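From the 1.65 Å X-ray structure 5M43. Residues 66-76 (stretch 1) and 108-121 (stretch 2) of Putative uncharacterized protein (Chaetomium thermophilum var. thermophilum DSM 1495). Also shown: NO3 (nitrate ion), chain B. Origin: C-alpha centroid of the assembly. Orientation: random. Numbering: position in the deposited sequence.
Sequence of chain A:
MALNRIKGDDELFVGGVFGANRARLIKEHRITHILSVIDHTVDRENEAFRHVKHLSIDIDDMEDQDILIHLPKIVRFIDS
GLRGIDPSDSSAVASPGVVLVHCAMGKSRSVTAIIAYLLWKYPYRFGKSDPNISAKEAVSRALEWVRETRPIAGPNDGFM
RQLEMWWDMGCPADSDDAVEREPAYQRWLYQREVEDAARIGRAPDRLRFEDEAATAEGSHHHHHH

Stretch 1, residues 66-76: DILIHLPKIVR
Stretch 2, residues 108-121: SRSVTAIIAYLLWK

The two stretches pack mainly through apolar side chains, some resting on the other stretch's main chain; no hydrogen bond crosses between them, and 413 Å² of surface is buried, both sides summed. Stretch 2 is helical from Arg109 to Lys121, with phi/psi near -63/-42 and an unbroken i to i+4 ladder from Thr112 N to Ser108 O (2.9 Å) through Lys121 N to Tyr117 O (2.8 Å). In stretch 1, Leu71 to Arg76 are helical, and the helix continues beyond Arg76; Leu68, Ile69 and His70 also have helical phi/psi (-55/-41, -59/-29, -89/-9). The two axes approach to 9.0 Å and cross at -76°. In the register, Ile67 CA lies 8.4 Å from Thr112 CA, Leu71 CA 6.7 Å from Ala116 CA, Ile74 CA 6.5 Å from Ala113 CA, and Val75 CA 5.1 Å from Tyr117 CA.

Aliphatic packing supplies most of the contact. Ile74 (chi1 m, chi2 t) points toward stretch 2 and sets its CG2 3.5 Å from Ala113 CB. Leu71 (m, t) leaves its backbone sideways, yet its end comes nearer, placing CD2 3.7 Å from Ala116 CB. Both partners are alanines, whose small methyls meet the branched chains directly. Val75 (chi1 t) has the largest covered area, 97 Å²; its CG2 lies 3.8 Å from both Ala116 C and Tyr117 N, resting against the main chain, and 4.0 Å from Ala116 CB. Ile67 (t, t), phi/psi -101/-22, extends the contact toward the start of stretch 2, with CD1 3.6 Å from Thr112 CG2 and 4.1 Å from Arg109 O.

One CH-pi contact adds to this packing. Val75 CG1 sits over a face of Trp120 (chi1 t, chi2 82°), 3.8 Å from the six-membered ring centroid and 29° off its normal; its closest ring atom is CD2, 3.5 Å from CG1.

The polar bonds near the contact lie within a stretch or to the nitrate; several side-chain polar atoms are bonded elsewhere in the structure. Thr112 (chi1 m) donates from OG1 to Ser108 O at 2.8 Å, so its hydroxyl is engaged while its methyl meets Ile67. Ile69 N donates to Asp66 OD1 (3.0 Å, 161°; Asp66 chi1 t), and His70 N to Ile67 O (3.0 Å).

The nitrate, probably from the crystallisation liquor, binds at the N-terminal end of stretch 2. Ser108 N donates to nitrate O1 at 2.9 Å. Arg109 N and Arg109 NE each donate to nitrate O3 at 2.9 Å. Arg109 NH2 donates to nitrate O2 at 2.9 Å. The Arg109 chain (m, t, m, chi4 -166°) leads away from stretch 1, presenting its guanidinium edge to the anion.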

# COMPACT_ATOMS: atom_id res chain seq x y z
N ASP A 66 5.36 -3.22 -14.74
CA ASP A 66 3.91 -2.93 -14.78
C ASP A 66 3.34 -3.19 -13.39
O ASP A 66 3.27 -4.33 -12.95
CB ASP A 66 3.26 -3.83 -15.82
CG ASP A 66 1.79 -3.56 -16.01
OD1 ASP A 66 1.18 -2.79 -15.25
OD2 ASP A 66 1.26 -4.21 -16.96
N ILE A 67 3.04 -2.11 -12.65
CA ILE A 67 2.35 -2.24 -11.37
C ILE A 67 0.87 -1.90 -11.55
O ILE A 67 0.04 -2.35 -10.74
CB ILE A 67 3.02 -1.33 -10.33
CG1 ILE A 67 2.57 -1.67 -8.90
CG2 ILE A 67 2.83 0.11 -10.69
CD1 ILE A 67 3.65 -1.10 -7.86
N LEU A 68 0.52 -1.14 -12.59
CA LEU A 68 -0.90 -0.81 -12.82
C LEU A 68 -1.75 -2.08 -12.89
O LEU A 68 -2.84 -2.14 -12.30
CB LEU A 68 -1.06 -0.03 -14.13
CG LEU A 68 -2.52 0.26 -14.59
CD1 LEU A 68 -3.18 1.22 -13.54
CD2 LEU A 68 -2.46 0.85 -16.03
N ILE A 69 -1.24 -3.12 -13.56
CA ILE A 69 -2.03 -4.34 -13.73
C ILE A 69 -2.43 -4.95 -12.38
O ILE A 69 -3.46 -5.65 -12.27
CB ILE A 69 -1.24 -5.35 -14.60
CG1 ILE A 69 -2.08 -6.56 -14.85
CG2 ILE A 69 -0.01 -5.80 -13.84
CD1 ILE A 69 -3.22 -6.30 -15.74
N HIS A 70 -1.61 -4.73 -11.36
CA HIS A 70 -1.82 -5.28 -10.04
C HIS A 70 -2.66 -4.40 -9.15
O HIS A 70 -3.01 -4.85 -8.05
CB HIS A 70 -0.48 -5.54 -9.36
CG HIS A 70 0.35 -6.58 -10.08
ND1 HIS A 70 1.60 -6.31 -10.64
CD2 HIS A 70 0.11 -7.88 -10.32
CE1 HIS A 70 2.09 -7.42 -11.16
NE2 HIS A 70 1.19 -8.38 -11.02
N LEU A 71 -2.96 -3.16 -9.56
CA LEU A 71 -3.52 -2.27 -8.55
C LEU A 71 -4.93 -2.68 -8.12
O LEU A 71 -5.22 -2.53 -6.93
CB LEU A 71 -3.50 -0.80 -9.00
CG LEU A 71 -2.07 -0.24 -9.18
CD1 LEU A 71 -2.19 1.21 -9.60
CD2 LEU A 71 -1.24 -0.41 -7.86
N PRO A 72 -5.80 -3.23 -8.96
CA PRO A 72 -7.10 -3.66 -8.42
C PRO A 72 -6.95 -4.69 -7.31
O PRO A 72 -7.56 -4.56 -6.23
CB PRO A 72 -7.83 -4.21 -9.65
CG PRO A 72 -7.31 -3.33 -10.84
CD PRO A 72 -5.78 -3.26 -10.45
N LYS A 73 -6.14 -5.74 -7.55
CA LYS A 73 -5.95 -6.77 -6.53
C LYS A 73 -5.30 -6.22 -5.27
O LYS A 73 -5.65 -6.63 -4.14
CB LYS A 73 -5.06 -7.88 -7.12
CG LYS A 73 -4.92 -9.07 -6.22
CD LYS A 73 -4.09 -10.22 -6.85
CE LYS A 73 -4.26 -11.53 -6.02
NZ LYS A 73 -3.65 -12.75 -6.65
N ILE A 74 -4.33 -5.33 -5.45
CA ILE A 74 -3.66 -4.66 -4.32
C ILE A 74 -4.65 -3.90 -3.47
O ILE A 74 -4.68 -4.05 -2.24
CB ILE A 74 -2.57 -3.74 -4.86
CG1 ILE A 74 -1.39 -4.63 -5.20
CG2 ILE A 74 -2.20 -2.64 -3.81
CD1 ILE A 74 -0.24 -3.89 -5.92
N VAL A 75 -5.44 -3.04 -4.10
CA VAL A 75 -6.42 -2.22 -3.37
C VAL A 75 -7.47 -3.10 -2.68
O VAL A 75 -7.83 -2.84 -1.51
CB VAL A 75 -7.04 -1.19 -4.32
CG1 VAL A 75 -8.21 -0.46 -3.71
CG2 VAL A 75 -5.97 -0.17 -4.76
N ARG A 76 -7.98 -4.13 -3.37
CA ARG A 76 -8.93 -5.06 -2.74
C ARG A 76 -8.32 -5.77 -1.53
O ARG A 76 -8.99 -5.94 -0.50
CB ARG A 76 -9.46 -6.06 -3.77
CG ARG A 76 -10.40 -5.40 -4.79
CD ARG A 76 -11.16 -6.45 -5.60
NE ARG A 76 -10.22 -7.32 -6.30
CZ ARG A 76 -9.88 -7.19 -7.58
NH1 ARG A 76 -10.45 -6.23 -8.34
NH2 ARG A 76 -8.99 -8.02 -8.11
N SER A 108 9.35 2.77 -2.76
CA SER A 108 8.80 2.89 -4.11
C SER A 108 7.68 1.89 -4.36
O SER A 108 6.52 2.28 -4.59
CB SER A 108 9.96 2.74 -5.11
OG SER A 108 9.44 2.84 -6.45
N ARG A 109 7.96 0.59 -4.29
CA ARG A 109 6.93 -0.40 -4.61
C ARG A 109 5.75 -0.33 -3.60
O ARG A 109 4.59 -0.22 -4.00
CB ARG A 109 7.52 -1.80 -4.62
CG ARG A 109 8.28 -2.09 -5.95
CD ARG A 109 9.03 -3.35 -5.80
NE ARG A 109 10.26 -3.11 -5.01
CZ ARG A 109 11.26 -3.98 -4.96
NH1 ARG A 109 11.18 -5.13 -5.63
NH2 ARG A 109 12.38 -3.69 -4.23
N SER A 110 6.04 -0.45 -2.30
CA SER A 110 4.97 -0.47 -1.30
C SER A 110 4.22 0.86 -1.27
O SER A 110 3.01 0.89 -1.05
CB SER A 110 5.52 -0.79 0.12
OG SER A 110 6.57 0.10 0.38
N VAL A 111 4.95 1.97 -1.44
CA VAL A 111 4.35 3.28 -1.39
C VAL A 111 3.39 3.44 -2.56
O VAL A 111 2.34 4.09 -2.43
CB VAL A 111 5.46 4.36 -1.40
CG1 VAL A 111 4.94 5.79 -1.59
CG2 VAL A 111 6.20 4.33 -0.04
N THR A 112 3.78 2.93 -3.74
CA THR A 112 2.85 2.99 -4.87
C THR A 112 1.55 2.26 -4.57
O THR A 112 0.45 2.75 -4.88
CB THR A 112 3.55 2.39 -6.10
OG1 THR A 112 4.67 3.21 -6.45
CG2 THR A 112 2.53 2.31 -7.31
N ALA A 113 1.66 1.08 -3.95
CA ALA A 113 0.44 0.36 -3.57
C ALA A 113 -0.42 1.15 -2.60
O ALA A 113 -1.66 1.17 -2.74
CB ALA A 113 0.83 -1.00 -2.97
N ILE A 114 0.21 1.79 -1.61
CA ILE A 114 -0.56 2.57 -0.63
C ILE A 114 -1.21 3.75 -1.29
O ILE A 114 -2.37 4.06 -1.03
CB ILE A 114 0.36 3.00 0.52
CG1 ILE A 114 0.60 1.73 1.35
CG2 ILE A 114 -0.29 4.20 1.31
CD1 ILE A 114 1.40 1.93 2.55
N ILE A 115 -0.47 4.46 -2.16
CA ILE A 115 -1.05 5.59 -2.86
C ILE A 115 -2.25 5.14 -3.69
O ILE A 115 -3.28 5.83 -3.74
CB ILE A 115 0.01 6.31 -3.70
CG1 ILE A 115 1.02 7.02 -2.76
CG2 ILE A 115 -0.66 7.26 -4.72
CD1 ILE A 115 2.14 7.59 -3.64
N ALA A 116 -2.13 3.99 -4.39
CA ALA A 116 -3.27 3.52 -5.17
C ALA A 116 -4.51 3.33 -4.31
O ALA A 116 -5.63 3.64 -4.73
CB ALA A 116 -2.93 2.20 -5.86
N TYR A 117 -4.32 2.78 -3.10
CA TYR A 117 -5.43 2.61 -2.18
C TYR A 117 -5.96 3.96 -1.73
O TYR A 117 -7.19 4.17 -1.70
CB TYR A 117 -4.95 1.74 -1.02
CG TYR A 117 -5.90 1.81 0.17
CD1 TYR A 117 -7.03 1.05 0.23
CD2 TYR A 117 -5.62 2.66 1.23
CE1 TYR A 117 -7.90 1.15 1.33
CE2 TYR A 117 -6.44 2.76 2.35
CZ TYR A 117 -7.57 1.95 2.42
OH TYR A 117 -8.45 2.06 3.48
N LEU A 118 -5.05 4.90 -1.37
CA LEU A 118 -5.52 6.20 -0.87
C LEU A 118 -6.29 6.97 -1.94
O LEU A 118 -7.30 7.64 -1.64
CB LEU A 118 -4.34 7.06 -0.38
CG LEU A 118 -3.54 6.55 0.82
CD1 LEU A 118 -2.34 7.50 1.04
CD2 LEU A 118 -4.51 6.64 2.05
N LEU A 119 -5.82 6.94 -3.19
CA LEU A 119 -6.54 7.61 -4.28
C LEU A 119 -7.91 6.99 -4.51
O LEU A 119 -8.89 7.68 -4.83
CB LEU A 119 -5.72 7.51 -5.59
CG LEU A 119 -4.40 8.29 -5.51
CD1 LEU A 119 -3.61 7.95 -6.82
CD2 LEU A 119 -4.67 9.78 -5.43
N TRP A 120 -7.99 5.68 -4.34
CA TRP A 120 -9.25 4.96 -4.56
C TRP A 120 -10.23 5.22 -3.42
O TRP A 120 -11.45 5.36 -3.65
CB TRP A 120 -8.94 3.47 -4.67
CG TRP A 120 -10.16 2.62 -4.62
CD1 TRP A 120 -11.01 2.34 -5.67
CD2 TRP A 120 -10.69 1.93 -3.46
NE1 TRP A 120 -12.07 1.56 -5.22
CE2 TRP A 120 -11.87 1.27 -3.87
CE3 TRP A 120 -10.28 1.80 -2.12
CZ2 TRP A 120 -12.62 0.49 -3.00
CZ3 TRP A 120 -11.05 1.03 -1.26
CH2 TRP A 120 -12.23 0.40 -1.69
N LYS A 121 -9.72 5.25 -2.21
CA LYS A 121 -10.61 5.39 -1.05
C LYS A 121 -10.96 6.85 -0.73
O LYS A 121 -12.11 7.13 -0.35
CB LYS A 121 -10.01 4.71 0.16
CG LYS A 121 -10.99 4.83 1.39
CD LYS A 121 -10.54 3.93 2.40
CE LYS A 121 -11.59 3.98 3.55
NZ LYS A 121 -11.17 3.10 4.70
N NO3 B . 11.41 -0.33 -2.94
O1 NO3 B . 11.37 0.73 -2.27
O2 NO3 B . 12.07 -1.32 -2.53
O3 NO3 B . 10.65 -0.45 -3.94